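Rd1NTF2_04 (Synthetic construct, PDB 6W3G) is a de novo designed NTF2-like protein, probably made to explore the diversity of pockets this fold can hold, with no assigned function. Local coordinates at residues D16-M21 with I83-H88; R12-E17 with A111-L116. One frame throughout, in Å; residues are numbered along the deposited sequence. Where two conformers were deposited one is given.

Contact 1. Residues D16-M21 with I83-H88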
loop_
_atom_site.group_PDB
_atom_site.type_symbol
_atom_site.label_atom_id
_atom_site.label_comp_id
_atom_site.label_asym_id
_atom_site.label_seq_id
_atom_site.Cartn_x
_atom_site.Cartn_y
_atom_site.Cartn_z
ATOM N N ASP A 16 -4.125 -6.842 -6.432
ATOM C CA ASP A 16 -4.188 -6.144 -7.712
ATOM C C ASP A 16 -4.835 -4.769 -7.567
ATOM O O ASP A 16 -4.368 -3.786 -8.155
ATOM C CB ASP A 16 -4.977 -6.969 -8.735
ATOM C CG ASP A 16 -4.183 -8.150 -9.286
ATOM O OD1 ASP A 16 -2.940 -8.140 -9.176
ATOM O OD2 ASP A 16 -4.801 -9.091 -9.834
ATOM N N GLU A 17 -5.942 -4.692 -6.828
ATOM C CA GLU A 17 -6.618 -3.412 -6.637
ATOM C C GLU A 17 -5.730 -2.443 -5.878
ATOM O O GLU A 17 -5.678 -1.245 -6.190
ATOM C CB GLU A 17 -7.939 -3.625 -5.895
ATOM C CG GLU A 17 -9.035 -4.222 -6.760
ATOM C CD GLU A 17 -10.308 -4.499 -5.972
ATOM O OE1 GLU A 17 -10.311 -4.293 -4.740
ATOM O OE2 GLU A 17 -11.305 -4.934 -6.586
ATOM N N PHE A 18 -5.016 -2.945 -4.874
ATOM C CA PHE A 18 -4.117 -2.092 -4.112
ATOM C C PHE A 18 -3.016 -1.543 -5.003
ATOM O O PHE A 18 -2.661 -0.360 -4.914
ATOM C CB PHE A 18 -3.528 -2.872 -2.941
ATOM C CG PHE A 18 -2.418 -2.144 -2.260
ATOM C CD1 PHE A 18 -2.694 -1.152 -1.349
ATOM C CD2 PHE A 18 -1.098 -2.426 -2.570
ATOM C CE1 PHE A 18 -1.679 -0.459 -0.731
ATOM C CE2 PHE A 18 -0.075 -1.731 -1.965
ATOM C CZ PHE A 18 -0.369 -0.742 -1.044
ATOM N N ARG A 19 -2.456 -2.385 -5.868
ATOM C CA ARG A 19 -1.431 -1.923 -6.791
ATOM C C ARG A 19 -1.977 -0.853 -7.729
ATOM O O ARG A 19 -1.305 0.152 -7.995
ATOM C CB ARG A 19 -0.892 -3.120 -7.569
ATOM C CG ARG A 19 0.298 -2.813 -8.413
ATOM C CD ARG A 19 0.842 -4.081 -9.038
ATOM N NE ARG A 19 1.791 -3.763 -10.095
ATOM C CZ ARG A 19 1.459 -3.545 -11.363
ATOM N NH1 ARG A 19 0.192 -3.621 -11.751
ATOM N NH2 ARG A 19 2.401 -3.257 -12.245
ATOM N N GLU A 20 -3.197 -1.045 -8.239
ATOM C CA GLU A 20 -3.802 -0.056 -9.124
ATOM C C GLU A 20 -4.072 1.248 -8.386
ATOM O O GLU A 20 -3.866 2.333 -8.940
ATOM C CB GLU A 20 -5.090 -0.621 -9.720
ATOM C CG GLU A 20 -5.755 0.257 -10.772
ATOM C CD GLU A 20 -4.861 0.537 -11.967
ATOM O OE1 GLU A 20 -3.923 -0.254 -12.222
ATOM O OE2 GLU A 20 -5.104 1.554 -12.652
ATOM N N MET A 21 -4.540 1.166 -7.134
ATOM C CA MET A 21 -4.771 2.373 -6.345
ATOM C C MET A 21 -3.472 3.129 -6.114
ATOM O O MET A 21 -3.452 4.365 -6.109
ATOM C CB MET A 21 -5.412 2.022 -5.000
ATOM C CG MET A 21 -5.456 3.180 -3.993
ATOM S SD MET A 21 -6.000 2.666 -2.347
ATOM C CE MET A 21 -4.516 1.850 -1.760
ATOM N N ILE A 83 0.746 -9.238 2.819
ATOM C CA ILE A 83 1.295 -8.973 1.493
ATOM C C ILE A 83 2.640 -8.293 1.659
ATOM O O ILE A 83 2.745 -7.284 2.359
ATOM C CB ILE A 83 0.348 -8.106 0.645
ATOM C CG1 ILE A 83 -0.947 -8.864 0.405
ATOM C CG2 ILE A 83 1.033 -7.726 -0.685
ATOM C CD1 ILE A 83 -2.009 -8.090 -0.333
ATOM N N VAL A 84 3.675 -8.864 1.038
ATOM C CA VAL A 84 4.986 -8.249 0.955
ATOM C C VAL A 84 5.123 -7.739 -0.466
ATOM O O VAL A 84 4.893 -8.497 -1.420
ATOM C CB VAL A 84 6.117 -9.237 1.281
ATOM C CG1 VAL A 84 7.451 -8.549 1.113
ATOM C CG2 VAL A 84 5.976 -9.765 2.677
ATOM N N PHE A 85 5.449 -6.459 -0.611
ATOM C CA PHE A 85 5.642 -5.888 -1.935
ATOM C C PHE A 85 6.870 -4.990 -1.926
ATOM O O PHE A 85 7.279 -4.461 -0.890
ATOM C CB PHE A 85 4.390 -5.151 -2.424
ATOM C CG PHE A 85 3.973 -3.969 -1.596
ATOM C CD1 PHE A 85 4.372 -2.685 -1.949
ATOM C CD2 PHE A 85 3.137 -4.125 -0.499
ATOM C CE1 PHE A 85 3.978 -1.592 -1.223
ATOM C CE2 PHE A 85 2.739 -3.023 0.237
ATOM C CZ PHE A 85 3.149 -1.755 -0.127
ATOM N N THR A 86 7.496 -4.884 -3.081
ATOM C CA THR A 86 8.609 -3.965 -3.256
ATOM C C THR A 86 8.168 -2.827 -4.160
ATOM O O THR A 86 7.321 -2.996 -5.044
ATOM C CB THR A 86 9.835 -4.681 -3.798
ATOM O OG1 THR A 86 9.458 -5.527 -4.876
ATOM C CG2 THR A 86 10.455 -5.521 -2.725
ATOM N N VAL A 87 8.734 -1.656 -3.920
ATOM C CA VAL A 87 8.403 -0.466 -4.694
ATOM C C VAL A 87 9.710 0.119 -5.207
ATOM O O VAL A 87 10.636 0.335 -4.423
ATOM C CB VAL A 87 7.630 0.563 -3.851
ATOM C CG1 VAL A 87 7.177 1.729 -4.723
ATOM C CG2 VAL A 87 6.421 -0.092 -3.188
ATOM N N HIS A 88 9.788 0.323 -6.515
ATOM C CA HIS A 88 10.933 0.942 -7.175
ATOM C C HIS A 88 10.528 2.361 -7.560
ATOM O O HIS A 88 9.654 2.543 -8.419
ATOM C CB HIS A 88 11.343 0.147 -8.413
ATOM C CG HIS A 88 11.592 -1.308 -8.155
ATOM N ND1 HIS A 88 11.739 -2.224 -9.174
ATOM C CD2 HIS A 88 11.728 -2.004 -7.000
ATOM C CE1 HIS A 88 11.951 -3.423 -8.659
ATOM N NE2 HIS A 88 11.950 -3.317 -7.342
#
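Phe18 and Phe85 meet across a wide gap between backbones: where helix residues 16-21 and strand residues 83-88 come nearest, at Phe18 and Ile83, the CA atoms are still 10.4 Å apart. No hydrogen bond joins the segments, and the helix turns keep their own, as in Met21 N to Glu17 O at 2.8 Å. Two phenyl rings bridge the gap. Phe18 has CG anti to its backbone N (chi1 170°), which lets the ring extend from the helix to Phe85, and its CE2 stands 3.7 Å from Phe85 CZ. Phe18 CE2 lies over one face of the Phe85 ring, nearer the rim than the middle, while CZ of Phe18 lies 3.8 Å from Phe85 CZ. The planes are inclined at 59° and the centroids are 5.2 Å apart, an oblique pair whose side chains cross at about a right angle. The pair lies between the N-terminal helix and the concave face of the curved sheet, the arrangement of the NTF2-like fold. Phe85 reaches the helix with CG held between the backbone N and carbonyl carbon (chi1 62°), and Val87 CG2 sits in plane at its ring edge. Leu116 of strand 111-118 touches both phenylalanines, and the Phe85 ring also meets Tyr100 on the neighbouring strand, the two planes nearly parallel. A leucine in place of Phe85 would probably lose the aromatic contact and open a gap beside Phe18 CE2 and CZ.

Contact 2. Residues R12-E17 with A111-L116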
loop_
_atom_site.group_PDB
_atom_site.type_symbol
_atom_site.label_atom_id
_atom_site.label_comp_id
_atom_site.label_asym_id
_atom_site.label_seq_id
_atom_site.Cartn_x
_atom_site.Cartn_y
_atom_site.Cartn_z
ATOM N N ARG A 12 -5.702 -12.239 -4.181
ATOM C CA ARG A 12 -4.976 -11.728 -5.341
ATOM C C ARG A 12 -5.705 -10.541 -5.960
ATOM O O ARG A 12 -5.074 -9.549 -6.356
ATOM C CB ARG A 12 -4.795 -12.853 -6.361
ATOM C CG ARG A 12 -4.281 -12.421 -7.718
ATOM C CD ARG A 12 -2.919 -11.758 -7.639
ATOM N NE ARG A 12 -1.879 -12.688 -7.198
ATOM C CZ ARG A 12 -0.586 -12.389 -7.142
ATOM N NH1 ARG A 12 -0.155 -11.184 -7.510
ATOM N NH2 ARG A 12 0.286 -13.297 -6.727
ATOM N N LYS A 13 -7.032 -10.624 -6.050
ATOM C CA LYS A 13 -7.814 -9.486 -6.513
ATOM C C LYS A 13 -7.541 -8.265 -5.649
ATOM O O LYS A 13 -7.322 -7.161 -6.159
ATOM C CB LYS A 13 -9.300 -9.834 -6.491
ATOM C CG LYS A 13 -10.221 -8.684 -6.867
ATOM C CD LYS A 13 -11.672 -9.037 -6.563
ATOM N N PHE A 14 -7.535 -8.462 -4.329
ATOM C CA PHE A 14 -7.265 -7.368 -3.404
ATOM C C PHE A 14 -5.896 -6.755 -3.667
ATOM O O PHE A 14 -5.759 -5.531 -3.767
ATOM C CB PHE A 14 -7.389 -7.886 -1.969
ATOM C CG PHE A 14 -7.097 -6.853 -0.934
ATOM C CD1 PHE A 14 -8.072 -5.961 -0.542
ATOM C CD2 PHE A 14 -5.847 -6.771 -0.369
ATOM C CE1 PHE A 14 -7.803 -5.011 0.397
ATOM C CE2 PHE A 14 -5.573 -5.812 0.575
ATOM C CZ PHE A 14 -6.553 -4.938 0.948
ATOM N N ALA A 15 -4.864 -7.595 -3.800
ATOM C CA ALA A 15 -3.520 -7.089 -4.078
ATOM C C ALA A 15 -3.476 -6.316 -5.390
ATOM O O ALA A 15 -2.868 -5.245 -5.467
ATOM C CB ALA A 15 -2.526 -8.251 -4.119
ATOM N N ASP A 16 -4.125 -6.842 -6.432
ATOM C CA ASP A 16 -4.188 -6.144 -7.712
ATOM C C ASP A 16 -4.835 -4.769 -7.567
ATOM O O ASP A 16 -4.368 -3.786 -8.155
ATOM C CB ASP A 16 -4.977 -6.969 -8.735
ATOM C CG ASP A 16 -4.183 -8.150 -9.286
ATOM O OD1 ASP A 16 -2.940 -8.140 -9.176
ATOM O OD2 ASP A 16 -4.801 -9.091 -9.834
ATOM N N GLU A 17 -5.942 -4.692 -6.828
ATOM C CA GLU A 17 -6.618 -3.412 -6.637
ATOM C C GLU A 17 -5.730 -2.443 -5.878
ATOM O O GLU A 17 -5.678 -1.245 -6.190
ATOM C CB GLU A 17 -7.939 -3.625 -5.895
ATOM C CG GLU A 17 -9.035 -4.222 -6.760
ATOM C CD GLU A 17 -10.308 -4.499 -5.972
ATOM O OE1 GLU A 17 -10.311 -4.293 -4.740
ATOM O OE2 GLU A 17 -11.305 -4.934 -6.586
ATOM N N ALA A 111 -11.948 -7.418 2.736
ATOM C CA ALA A 111 -10.599 -7.251 3.262
ATOM C C ALA A 111 -10.239 -5.772 3.296
ATOM O O ALA A 111 -10.455 -5.050 2.319
ATOM C CB ALA A 111 -9.583 -8.021 2.415
ATOM N N GLN A 112 -9.702 -5.322 4.429
ATOM C CA GLN A 112 -9.279 -3.943 4.591
ATOM C C GLN A 112 -7.890 -3.897 5.214
ATOM O O GLN A 112 -7.574 -4.691 6.118
ATOM C CB GLN A 112 -10.278 -3.167 5.447
ATOM C CG GLN A 112 -11.592 -2.870 4.718
ATOM C CD GLN A 112 -12.309 -1.687 5.307
ATOM O OE1 GLN A 112 -12.813 -0.831 4.588
ATOM N NE2 GLN A 112 -12.357 -1.630 6.627
ATOM N N ILE A 113 -7.080 -2.957 4.743
ATOM C CA ILE A 113 -5.702 -2.795 5.189
ATOM C C ILE A 113 -5.674 -2.157 6.570
ATOM O O ILE A 113 -6.186 -1.047 6.757
ATOM C CB ILE A 113 -4.902 -1.951 4.185
ATOM C CG1 ILE A 113 -4.885 -2.650 2.832
ATOM C CG2 ILE A 113 -3.495 -1.718 4.682
ATOM C CD1 ILE A 113 -4.494 -1.759 1.692
ATOM N N LYS A 114 -5.047 -2.839 7.526
ATOM C CA LYS A 114 -4.868 -2.341 8.883
ATOM C C LYS A 114 -3.513 -1.690 9.099
ATOM O O LYS A 114 -3.411 -0.726 9.867
ATOM C CB LYS A 114 -5.022 -3.491 9.899
ATOM C CG LYS A 114 -6.408 -4.102 9.966
ATOM C CD LYS A 114 -7.452 -3.105 10.490
ATOM C CE LYS A 114 -7.208 -2.712 11.948
ATOM N NZ LYS A 114 -7.118 -3.904 12.840
ATOM N N MET A 115 -2.465 -2.211 8.466
ATOM C CA MET A 115 -1.108 -1.748 8.695
ATOM C C MET A 115 -0.348 -1.860 7.389
ATOM O O MET A 115 -0.538 -2.812 6.635
ATOM C CB MET A 115 -0.417 -2.572 9.788
ATOM C CG MET A 115 1.098 -2.385 9.888
ATOM S SD MET A 115 1.597 -0.724 10.380
ATOM C CE MET A 115 1.056 -0.703 12.086
ATOM N N LEU A 116 0.487 -0.857 7.126
ATOM C CA LEU A 116 1.412 -0.870 6.005
ATOM C C LEU A 116 2.717 -0.331 6.571
ATOM O O LEU A 116 2.731 0.790 7.089
ATOM C CB LEU A 116 0.871 -0.008 4.865
ATOM C CG LEU A 116 1.293 -0.252 3.429
ATOM C CD1 LEU A 116 0.605 0.778 2.550
ATOM C CD2 LEU A 116 2.765 -0.145 3.336
#
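The N-terminal helix of the NTF2-like fold rests on the start of the final strand through Phe14, which reaches Ala111 and Ile113. Helix 12-17 and strand 111-116 run at 55° to each other, their axes 10.1 Å apart at closest approach. A chi1 of 179° turns the ring of Phe14 away from its own backbone N and out to the strand, where it meets Ala111 with a face and Ile113 with its edge. Ala111 lays its CB over one ring face, 4.2 Å from the centroid and 24° off the normal, a CH-pi contact displaced toward CD1 and CE1. The backbone of the same residue comes closer still, Ala111 O standing 3.3 Å from Phe14 CE1. Ile113 approaches differently, at the ring edge: its CG1 lies near the ring plane, 3.4 Å from Phe14 CZ, and its CD1 is 3.9 Å from the same carbon. Ile83 of strand 80-91 packs on Phe14 as well, and Met102 and Phe34 on Ile113. Just beyond, a classic beta bulge sets Lys114 and Met115 together opposite Val103, a feature found in the curved sheets of NTF2-like proteins.

Contacts 1 and 2 lie 8 Å apart between centres and both start from helix 11-24, their ranges overlapping at Asp16 and Glu17, which touch neither strand. Along the chain the helix comes first, strand 80-91 follows, and strand 111-118 closes the chain; in the sheet, strand 94-106 runs between the latter two. One helix therefore bridges two strands that are not neighbours. The contacts also touch directly: Phe18 CD1 lies 3.6 Å from Ile113 CD1, and Phe85 CZ is 3.8 Å from Leu116 CD2. Ile83 CD1 packs on Ala15 CB at 3.8 Å. Together they make one apolar layer between the helix and the sheet, joining the beginning of this designed chain to its end.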